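Long-range contacts in NADP-dependent alcohol dehydrogenase (Entamoeba histolytica, PDB 2OUI), which probably catalyses the NADP-dependent, zinc-assisted interconversion of alcohols and the corresponding carbonyl compounds, working as a tetramer: residues 54-59 and 119-124; 81-86 and 110-115; 252-257 and 275-280. The protein carries 1 engineered substitution. One frame throughout, in Å; residues are numbered along the deposited sequence. Where two conformers were deposited one is given.

Contact 1: 54-59 and 119-124; sequences DMILGH and VFSEVF. With ZN (zinc ion), chain E.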
loop_
_atom_site.group_PDB
_atom_site.type_symbol
_atom_site.label_atom_id
_atom_site.label_comp_id
_atom_site.label_asym_id
_atom_site.label_seq_id
_atom_site.Cartn_x
_atom_site.Cartn_y
_atom_site.Cartn_z
ATOM N N ASP A 54 -25.689 29.478 17.029
ATOM C CA ASP A 54 -24.891 30.582 16.500
ATOM C C ASP A 54 -23.639 30.207 15.701
ATOM O O ASP A 54 -22.691 30.970 15.630
ATOM C CB ASP A 54 -24.622 31.600 17.610
ATOM C CG ASP A 54 -25.912 32.057 18.294
ATOM O OD1 ASP A 54 -27.002 31.834 17.705
ATOM O OD2 ASP A 54 -25.844 32.625 19.410
ATOM N N MET A 55 -23.676 29.048 15.051
ATOM C CA MET A 55 -22.551 28.612 14.208
ATOM C C MET A 55 -22.676 29.134 12.781
ATOM O O MET A 55 -23.610 28.770 12.049
ATOM C CB MET A 55 -22.417 27.089 14.169
ATOM C CG MET A 55 -21.258 26.637 13.301
ATOM S SD MET A 55 -21.087 24.861 13.272
ATOM C CE MET A 55 -22.513 24.463 12.248
ATOM N N ILE A 56 -21.710 29.949 12.368
ATOM C CA ILE A 56 -21.672 30.438 10.987
ATOM C C ILE A 56 -21.465 29.285 10.000
ATOM O O ILE A 56 -20.687 28.373 10.272
ATOM C CB ILE A 56 -20.621 31.535 10.801
ATOM C CG1 ILE A 56 -21.059 32.754 11.637
ATOM C CG2 ILE A 56 -20.473 31.862 9.309
ATOM C CD1 ILE A 56 -20.064 33.887 11.697
ATOM N N LEU A 57 -22.205 29.322 8.885
ATOM C CA LEU A 57 -22.259 28.185 7.969
ATOM C C LEU A 57 -21.249 28.330 6.844
ATOM O O LEU A 57 -20.573 29.349 6.754
ATOM C CB LEU A 57 -23.677 28.015 7.416
ATOM C CG LEU A 57 -24.694 27.595 8.479
ATOM C CD1 LEU A 57 -26.082 27.797 7.953
ATOM C CD2 LEU A 57 -24.459 26.131 8.874
ATOM N N GLY A 58 -21.146 27.295 6.012
ATOM C CA GLY A 58 -20.270 27.319 4.844
ATOM C C GLY A 58 -18.835 26.874 5.050
ATOM O O GLY A 58 -18.203 27.159 6.084
ATOM N N HIS A 59 -18.298 26.178 4.052
ATOM C CA HIS A 59 -16.937 25.675 4.118
ATOM C C HIS A 59 -16.273 25.591 2.737
ATOM O O HIS A 59 -15.344 24.801 2.527
ATOM C CB HIS A 59 -16.874 24.319 4.844
ATOM C CG HIS A 59 -17.882 23.309 4.364
ATOM N ND1 HIS A 59 -19.053 23.049 5.043
ATOM C CD2 HIS A 59 -17.883 22.483 3.286
ATOM C CE1 HIS A 59 -19.744 22.125 4.392
ATOM N NE2 HIS A 59 -19.055 21.765 3.324
ATOM N N VAL A 119 -17.385 29.943 6.577
ATOM C CA VAL A 119 -16.894 30.949 5.647
ATOM C C VAL A 119 -17.957 31.950 5.198
ATOM O O VAL A 119 -17.632 32.903 4.463
ATOM C CB VAL A 119 -16.171 30.301 4.413
ATOM C CG1 VAL A 119 -14.969 29.458 4.869
ATOM C CG2 VAL A 119 -17.128 29.475 3.558
ATOM N N PHE A 120 -19.216 31.761 5.613
ATOM C CA PHE A 120 -20.300 32.682 5.190
ATOM C C PHE A 120 -20.355 33.928 6.072
ATOM O O PHE A 120 -21.383 34.239 6.659
ATOM C CB PHE A 120 -21.682 32.007 5.179
ATOM C CG PHE A 120 -21.835 30.902 4.140
ATOM C CD1 PHE A 120 -20.938 30.769 3.087
ATOM C CD2 PHE A 120 -22.935 30.041 4.200
ATOM C CE1 PHE A 120 -21.106 29.770 2.123
ATOM C CE2 PHE A 120 -23.107 29.039 3.251
ATOM C CZ PHE A 120 -22.205 28.902 2.206
ATOM N N SER A 121 -19.243 34.646 6.161
ATOM C CA SER A 121 -19.231 35.878 6.947
ATOM C C SER A 121 -18.246 36.845 6.328
ATOM O O SER A 121 -17.473 36.491 5.431
ATOM C CB SER A 121 -18.886 35.596 8.425
ATOM O OG SER A 121 -17.641 34.914 8.571
ATOM N N GLU A 122 -18.289 38.084 6.790
ATOM C CA GLU A 122 -17.437 39.123 6.221
ATOM C C GLU A 122 -15.944 38.865 6.375
ATOM O O GLU A 122 -15.145 39.327 5.543
ATOM C CB GLU A 122 -17.791 40.464 6.862
ATOM C CG GLU A 122 -19.237 40.895 6.611
ATOM C CD GLU A 122 -19.498 42.249 7.203
ATOM O OE1 GLU A 122 -20.038 42.315 8.327
ATOM O OE2 GLU A 122 -19.120 43.234 6.547
ATOM N N VAL A 123 -15.563 38.192 7.462
ATOM C CA VAL A 123 -14.188 37.778 7.715
ATOM C C VAL A 123 -14.308 36.425 8.394
ATOM O O VAL A 123 -15.208 36.220 9.204
ATOM C CB VAL A 123 -13.463 38.768 8.693
ATOM C CG1 VAL A 123 -12.068 38.264 9.066
ATOM C CG2 VAL A 123 -13.368 40.172 8.110
ATOM N N PHE A 124 -13.419 35.502 8.058
ATOM C CA PHE A 124 -13.350 34.245 8.801
ATOM C C PHE A 124 -11.912 33.894 9.168
ATOM O O PHE A 124 -10.965 34.544 8.701
ATOM C CB PHE A 124 -14.062 33.107 8.053
ATOM C CG PHE A 124 -13.534 32.859 6.672
ATOM C CD1 PHE A 124 -12.434 32.023 6.470
ATOM C CD2 PHE A 124 -14.143 33.453 5.568
ATOM C CE1 PHE A 124 -11.940 31.792 5.183
ATOM C CE2 PHE A 124 -13.661 33.225 4.281
ATOM C CZ PHE A 124 -12.569 32.387 4.089
HETATM ZN ZN ZN E . -19.386 20.283 1.918
#

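Contact 2: 81-86 and 110-115; sequences VIVPAI and WKFSNF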
loop_
_atom_site.group_PDB
_atom_site.type_symbol
_atom_site.label_atom_id
_atom_site.label_comp_id
_atom_site.label_asym_id
_atom_site.label_seq_id
_atom_site.Cartn_x
_atom_site.Cartn_y
_atom_site.Cartn_z
ATOM N N VAL A 81 -6.433 33.460 -2.009
ATOM C CA VAL A 81 -6.166 32.077 -1.597
ATOM C C VAL A 81 -7.364 31.176 -1.855
ATOM O O VAL A 81 -8.519 31.640 -1.856
ATOM C CB VAL A 81 -5.824 31.963 -0.079
ATOM C CG1 VAL A 81 -4.452 32.569 0.231
ATOM C CG2 VAL A 81 -6.902 32.667 0.795
ATOM N N ILE A 82 -7.066 29.900 -2.038
ATOM C CA ILE A 82 -8.054 28.848 -2.100
ATOM C C ILE A 82 -8.134 28.289 -0.675
ATOM O O ILE A 82 -7.125 27.840 -0.103
ATOM C CB ILE A 82 -7.604 27.724 -3.074
ATOM C CG1 ILE A 82 -7.483 28.259 -4.504
ATOM C CG2 ILE A 82 -8.605 26.613 -3.100
ATOM C CD1 ILE A 82 -6.668 27.327 -5.434
ATOM N N VAL A 83 -9.324 28.311 -0.103
ATOM C CA VAL A 83 -9.489 27.824 1.261
ATOM C C VAL A 83 -10.048 26.392 1.230
ATOM O O VAL A 83 -11.161 26.179 0.722
ATOM C CB VAL A 83 -10.456 28.723 2.064
ATOM C CG1 VAL A 83 -10.467 28.303 3.548
ATOM C CG2 VAL A 83 -10.060 30.224 1.930
ATOM N N PRO A 84 -9.292 25.409 1.765
ATOM C CA PRO A 84 -9.840 24.037 1.757
ATOM C C PRO A 84 -10.938 23.914 2.815
ATOM O O PRO A 84 -10.870 24.598 3.830
ATOM C CB PRO A 84 -8.630 23.161 2.118
ATOM C CG PRO A 84 -7.718 24.092 2.953
ATOM C CD PRO A 84 -7.960 25.498 2.390
ATOM N N ALA A 85 -11.958 23.073 2.582
ATOM C CA ALA A 85 -13.005 22.880 3.596
ATOM C C ALA A 85 -12.388 22.314 4.878
ATOM O O ALA A 85 -12.861 22.599 5.978
ATOM C CB ALA A 85 -14.110 21.925 3.092
ATOM N N ILE A 86 -11.340 21.492 4.702
ATOM C CA ILE A 86 -10.653 20.806 5.809
ATOM C C ILE A 86 -9.341 21.521 6.056
ATOM O O ILE A 86 -8.522 21.698 5.137
ATOM C CB ILE A 86 -10.442 19.275 5.542
ATOM C CG1 ILE A 86 -11.722 18.464 5.898
ATOM C CG2 ILE A 86 -9.300 18.704 6.392
ATOM C CD1 ILE A 86 -13.030 18.952 5.258
ATOM N N TRP A 110 -12.279 18.847 9.812
ATOM C CA TRP A 110 -13.378 19.590 9.211
ATOM C C TRP A 110 -13.942 20.527 10.290
ATOM O O TRP A 110 -14.757 20.121 11.137
ATOM C CB TRP A 110 -14.451 18.639 8.657
ATOM C CG TRP A 110 -15.715 19.348 8.196
ATOM C CD1 TRP A 110 -15.824 20.635 7.708
ATOM C CD2 TRP A 110 -17.031 18.788 8.146
ATOM N NE1 TRP A 110 -17.144 20.907 7.387
ATOM C CE2 TRP A 110 -17.904 19.801 7.668
ATOM C CE3 TRP A 110 -17.568 17.542 8.508
ATOM C CZ2 TRP A 110 -19.278 19.590 7.508
ATOM C CZ3 TRP A 110 -18.925 17.337 8.368
ATOM C CH2 TRP A 110 -19.772 18.359 7.861
ATOM N N LYS A 111 -13.476 21.776 10.265
ATOM C CA LYS A 111 -13.824 22.729 11.314
ATOM C C LYS A 111 -14.998 23.610 10.884
ATOM O O LYS A 111 -16.051 23.661 11.580
ATOM C CB LYS A 111 -12.588 23.574 11.698
ATOM C CG LYS A 111 -11.422 22.681 12.152
ATOM C CD LYS A 111 -10.268 23.479 12.774
ATOM C CE LYS A 111 -9.077 22.497 13.080
ATOM N NZ LYS A 111 -9.408 21.513 14.152
ATOM N N PHE A 112 -14.799 24.313 9.765
ATOM C CA PHE A 112 -15.791 25.238 9.200
ATOM C C PHE A 112 -17.169 24.568 9.061
ATOM O O PHE A 112 -17.305 23.603 8.318
ATOM C CB PHE A 112 -15.392 25.665 7.791
ATOM C CG PHE A 112 -14.154 26.541 7.705
ATOM C CD1 PHE A 112 -14.002 27.666 8.510
ATOM C CD2 PHE A 112 -13.208 26.291 6.719
ATOM C CE1 PHE A 112 -12.861 28.511 8.383
ATOM C CE2 PHE A 112 -12.079 27.123 6.580
ATOM C CZ PHE A 112 -11.908 28.222 7.419
ATOM N N SER A 113 -18.184 25.129 9.721
ATOM C CA SER A 113 -19.583 24.640 9.684
ATOM C C SER A 113 -19.749 23.210 10.199
ATOM O O SER A 113 -20.811 22.616 10.031
ATOM C CB SER A 113 -20.294 24.849 8.315
ATOM O OG SER A 113 -20.090 23.771 7.405
ATOM N N ASN A 114 -18.704 22.670 10.825
ATOM C CA ASN A 114 -18.852 21.478 11.684
ATOM C C ASN A 114 -18.975 21.915 13.155
ATOM O O ASN A 114 -20.058 21.807 13.756
ATOM C CB ASN A 114 -17.691 20.490 11.438
ATOM C CG ASN A 114 -17.758 19.247 12.315
ATOM O OD1 ASN A 114 -18.737 19.023 13.057
ATOM N ND2 ASN A 114 -16.717 18.406 12.212
ATOM N N PHE A 115 -17.894 22.458 13.722
ATOM C CA PHE A 115 -17.918 22.959 15.086
ATOM C C PHE A 115 -17.272 24.350 15.215
ATOM O O PHE A 115 -17.254 24.913 16.307
ATOM C CB PHE A 115 -17.256 21.960 16.049
ATOM C CG PHE A 115 -15.847 21.578 15.653
ATOM C CD1 PHE A 115 -14.765 22.394 16.000
ATOM C CD2 PHE A 115 -15.606 20.410 14.938
ATOM C CE1 PHE A 115 -13.458 22.044 15.637
ATOM C CE2 PHE A 115 -14.317 20.067 14.572
ATOM C CZ PHE A 115 -13.245 20.896 14.920
HETATM O O HOH W 1 -12.142 23.533 8.375
#

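Contact 3: 252-257 and 275-280; sequences AVKMIK and PIPRSE. Engineered in segment 275-280: Pro275 (natural residue Asp).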
loop_
_atom_site.group_PDB
_atom_site.type_symbol
_atom_site.label_atom_id
_atom_site.label_comp_id
_atom_site.label_asym_id
_atom_site.label_seq_id
_atom_site.Cartn_x
_atom_site.Cartn_y
_atom_site.Cartn_z
ATOM N N ALA A 252 -24.085 -1.240 -3.420
ATOM C CA ALA A 252 -22.646 -1.317 -3.756
ATOM C C ALA A 252 -22.114 -2.739 -3.574
ATOM O O ALA A 252 -21.451 -3.281 -4.458
ATOM C CB ALA A 252 -21.860 -0.349 -2.892
ATOM N N VAL A 253 -22.446 -3.367 -2.442
ATOM C CA VAL A 253 -21.932 -4.696 -2.148
ATOM C C VAL A 253 -22.511 -5.700 -3.149
ATOM O O VAL A 253 -21.825 -6.644 -3.541
ATOM C CB VAL A 253 -22.307 -5.132 -0.706
ATOM C CG1 VAL A 253 -22.059 -6.648 -0.478
ATOM C CG2 VAL A 253 -21.593 -4.253 0.327
ATOM N N LYS A 254 -23.766 -5.502 -3.564
ATOM C CA LYS A 254 -24.404 -6.476 -4.468
ATOM C C LYS A 254 -23.901 -6.362 -5.914
ATOM O O LYS A 254 -23.970 -7.331 -6.676
ATOM C CB LYS A 254 -25.928 -6.373 -4.419
ATOM C CG LYS A 254 -26.541 -6.761 -3.048
ATOM C CD LYS A 254 -28.030 -6.441 -2.993
ATOM C CE LYS A 254 -28.577 -6.754 -1.612
ATOM N NZ LYS A 254 -30.067 -6.566 -1.525
ATOM N N MET A 255 -23.396 -5.192 -6.295
ATOM C CA MET A 255 -22.948 -5.010 -7.683
ATOM C C MET A 255 -21.445 -5.201 -7.880
ATOM O O MET A 255 -20.985 -5.224 -9.033
ATOM C CB MET A 255 -23.319 -3.615 -8.194
ATOM C CG MET A 255 -22.501 -2.557 -7.526
ATOM S SD MET A 255 -22.849 -0.930 -8.260
ATOM C CE MET A 255 -24.563 -0.657 -7.749
ATOM N N ILE A 256 -20.700 -5.355 -6.782
ATOM C CA ILE A 256 -19.239 -5.365 -6.829
ATOM C C ILE A 256 -18.664 -6.779 -6.777
ATOM O O ILE A 256 -19.222 -7.672 -6.113
ATOM C CB ILE A 256 -18.628 -4.470 -5.717
ATOM C CG1 ILE A 256 -17.220 -3.975 -6.109
ATOM C CG2 ILE A 256 -18.653 -5.158 -4.348
ATOM C CD1 ILE A 256 -16.638 -2.964 -5.110
ATOM N N LYS A 257 -17.568 -6.997 -7.498
ATOM C CA LYS A 257 -16.883 -8.302 -7.463
ATOM C C LYS A 257 -16.273 -8.541 -6.078
ATOM O O LYS A 257 -15.989 -7.566 -5.362
ATOM C CB LYS A 257 -15.711 -8.256 -8.457
ATOM C CG LYS A 257 -16.127 -8.213 -9.910
ATOM C CD LYS A 257 -14.886 -8.046 -10.803
ATOM C CE LYS A 257 -15.247 -8.134 -12.279
ATOM N NZ LYS A 257 -13.992 -7.930 -13.078
ATOM N N PRO A 275 -26.941 -1.100 6.840
ATOM C CA PRO A 275 -26.996 -2.564 6.735
ATOM C C PRO A 275 -26.115 -3.080 5.596
ATOM O O PRO A 275 -26.219 -2.613 4.464
ATOM C CB PRO A 275 -28.481 -2.857 6.458
ATOM C CG PRO A 275 -29.189 -1.523 6.504
ATOM C CD PRO A 275 -28.145 -0.474 6.258
ATOM N N ILE A 276 -25.225 -4.009 5.917
ATOM C CA ILE A 276 -24.353 -4.637 4.921
ATOM C C ILE A 276 -24.880 -6.056 4.767
ATOM O O ILE A 276 -24.939 -6.796 5.746
ATOM C CB ILE A 276 -22.871 -4.682 5.406
ATOM C CG1 ILE A 276 -22.309 -3.274 5.646
ATOM C CG2 ILE A 276 -21.993 -5.581 4.466
ATOM C CD1 ILE A 276 -22.434 -2.295 4.434
ATOM N N PRO A 277 -25.304 -6.439 3.552
ATOM C CA PRO A 277 -25.944 -7.765 3.390
ATOM C C PRO A 277 -24.966 -8.917 3.621
ATOM O O PRO A 277 -23.936 -9.033 2.924
ATOM C CB PRO A 277 -26.459 -7.738 1.951
ATOM C CG PRO A 277 -25.603 -6.704 1.261
ATOM C CD PRO A 277 -25.280 -5.672 2.294
ATOM N N ARG A 278 -25.279 -9.756 4.597
ATOM C CA ARG A 278 -24.379 -10.835 4.977
ATOM C C ARG A 278 -23.986 -11.747 3.810
ATOM O O ARG A 278 -22.805 -11.953 3.578
ATOM C CB ARG A 278 -24.971 -11.672 6.112
ATOM C CG ARG A 278 -23.961 -12.705 6.640
ATOM C CD ARG A 278 -24.576 -13.613 7.686
ATOM N NE ARG A 278 -25.798 -14.236 7.192
ATOM C CZ ARG A 278 -25.892 -15.461 6.689
ATOM N NH1 ARG A 278 -24.846 -16.271 6.617
ATOM N NH2 ARG A 278 -27.069 -15.894 6.272
ATOM N N SER A 279 -24.960 -12.302 3.080
ATOM C CA SER A 279 -24.639 -13.254 2.004
ATOM C C SER A 279 -23.775 -12.665 0.905
ATOM O O SER A 279 -22.758 -13.271 0.527
ATOM C CB SER A 279 -25.902 -13.862 1.385
ATOM O OG SER A 279 -26.426 -14.870 2.239
ATOM N N GLU A 280 -24.166 -11.488 0.403
ATOM C CA GLU A 280 -23.428 -10.815 -0.695
ATOM C C GLU A 280 -22.087 -10.257 -0.276
ATOM O O GLU A 280 -21.247 -9.951 -1.118
ATOM C CB GLU A 280 -24.261 -9.707 -1.319
ATOM C CG GLU A 280 -25.413 -10.261 -2.183
ATOM C CD GLU A 280 -26.693 -10.499 -1.370
ATOM O OE1 GLU A 280 -27.740 -10.825 -1.991
ATOM O OE2 GLU A 280 -26.663 -10.358 -0.118
#

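Contact 1: 54-59 and 119-124
The backbone N of Val119 donates to Gly58 O at 2.9 Å, the shorter of two hydrogen bonds that join 54-59 to 119-124. The donor stands well above the carbonyl plane. One residue further on, Phe120 N donates to Leu57 O at 3.0 Å. Here the C=O...N angle is 161°, so the donor lies nearly in line with the carbonyl bond. Two successive N-H groups thus hold two successive carbonyls.

Phe120 is the centre of an inverse gamma turn. Its CG is anti to its own carbonyl carbon and beside its backbone N (chi1 -66°), which turns the ring toward 54-59, with one face over Gly58. Gly58 CA sits 3.5 Å from the centroid of the Phe120 ring and only 8° off the ring normal. This is a CH-pi contact squarely over that face, and the lack of a side chain at Gly58 gives the ring room to come so near. Leu57 CB meets the same ring at Phe120 CD2, 3.9 Å away.

Ile56 fills the other end of the contact with both of its branches. Its CG2 rests against Phe120 O at 3.7 Å, while its CD1 touches Ser121 CB at 3.9 Å. The hydroxyl of Ser121 is used within its own segment, where OG donates to Val123 O.

Beyond Gly58, the His59 N packs against Val119 CG2. The His59 side chain sets off away from 119-124, and its NE2 binds the zinc ion at 2.1 Å. Ser113 OG is hydrogen-bonded to the other ring nitrogen, His59 ND1; with the zinc on NE2 this holds the rotation of the ring. Cys37 and Asp150 also bind the zinc, a ligand set consistent with the catalytic metal site of medium-chain alcohol dehydrogenases.

Contact 2: 81-86 and 110-115
Val83 CG1 is anti to its backbone N (chi1 -172°), and Phe112 CG is anti to its carbonyl carbon (chi1 -68°). These torsions bring the two side chains together at about a right angle, with Val83 CG1 3.6 Å from Phe112 CE2. Pro84 O lies at the edge of the Phe112 ring, in its plane. Further along, Ile86 CD1 packs on Trp110 CB at 3.7 Å.

A water links the backbones. It donates to Ala85 O at 2.7 Å and accepts from Lys111 N at 2.9 Å. This gives both backbone atoms a partner across the contact.

The loop 110-115 also braces itself. Asn114 ND2 donates to Trp110 O at 2.8 Å, and Asn114 CB covers one face of the indole. Trp110 in turn meets His59 edge-to-face, which puts this packing beside the zinc site. Trp110 also packs on Met285 of the second subunit.

Val83, on strand 80-83, touches Phe124, while Phe112 touches Val126, so both reach strand 124-126 of the same mixed sheet. Ile82 and Pro84 lean on Met302 of helix 298-310, and Ala85 lies against Asp150 of helix 148-161.

Contact 3: 252-257 and 275-280
Val253 sets its side chain against Pro277 and Glu280, with Ile276 beside them. Its CG1 is anti to the backbone N (chi1 167°) and touches Glu280 O at 3.5 Å. The same methyl of Val253 meets Pro277 CG at 3.9 Å. Its other methyl, CG2, makes a looser contact with Ile276 CG2 at 4.4 Å.

Next to it, Lys254 runs out as an extended chain across Glu280 and Pro277. Lys254 CG packs on Glu280 CG at 3.8 Å, and Lys254 CE lies 4.1 Å from Pro277 CG. The bend at chi2 (89°) lays Glu280 CG and CD beside Lys254 CG. Glu280 OE1 stays 4.9 Å from Lys254 NZ, so the pair meets through its aliphatic parts, with at most a long-range attraction between the charges.

The contact belongs to the Rossmann-type nucleotide-binding domain. Helix 248-255 lies in the crossover between the neighbouring parallel strands 236-241 and 260-264, a beta-alpha-beta unit. Lys288 NZ is hydrogen-bonded to both Val253 O and Glu280 O, and so ties the helix end to the turn after strand 273-277.

Further out, Ile276 and Pro277 pair with a strand of the second subunit in an antiparallel ladder that carries the sheet across the interface, where the engineered Pro275 also packs. Arg278 donates from NE to Gly271 O and from NH1 to Leu268 O of that subunit.

In the fold
Contacts 1 and 2 lie in the GroES-like catalytic domain, their centres 10 Å apart. Contact 2 is nested along the chain inside the loop that contact 1 closes. The two touch directly: Met55 SD and CE lie against the backbone O of Asn114 and Ser113. Contact 1 supplies one zinc ligand, His59, and contact 2 lies next to it. Strands 80-83 and 124-126, which they reach, belong to one mixed sheet. Contact 3 comes later in the chain, beside the parallel sheet of the nucleotide-binding domain. Its centre is about 40 Å from that of contact 1 and 34 Å from that of contact 2. Contact 3, at the intersubunit ladder, is therefore far from the zinc of its own chain.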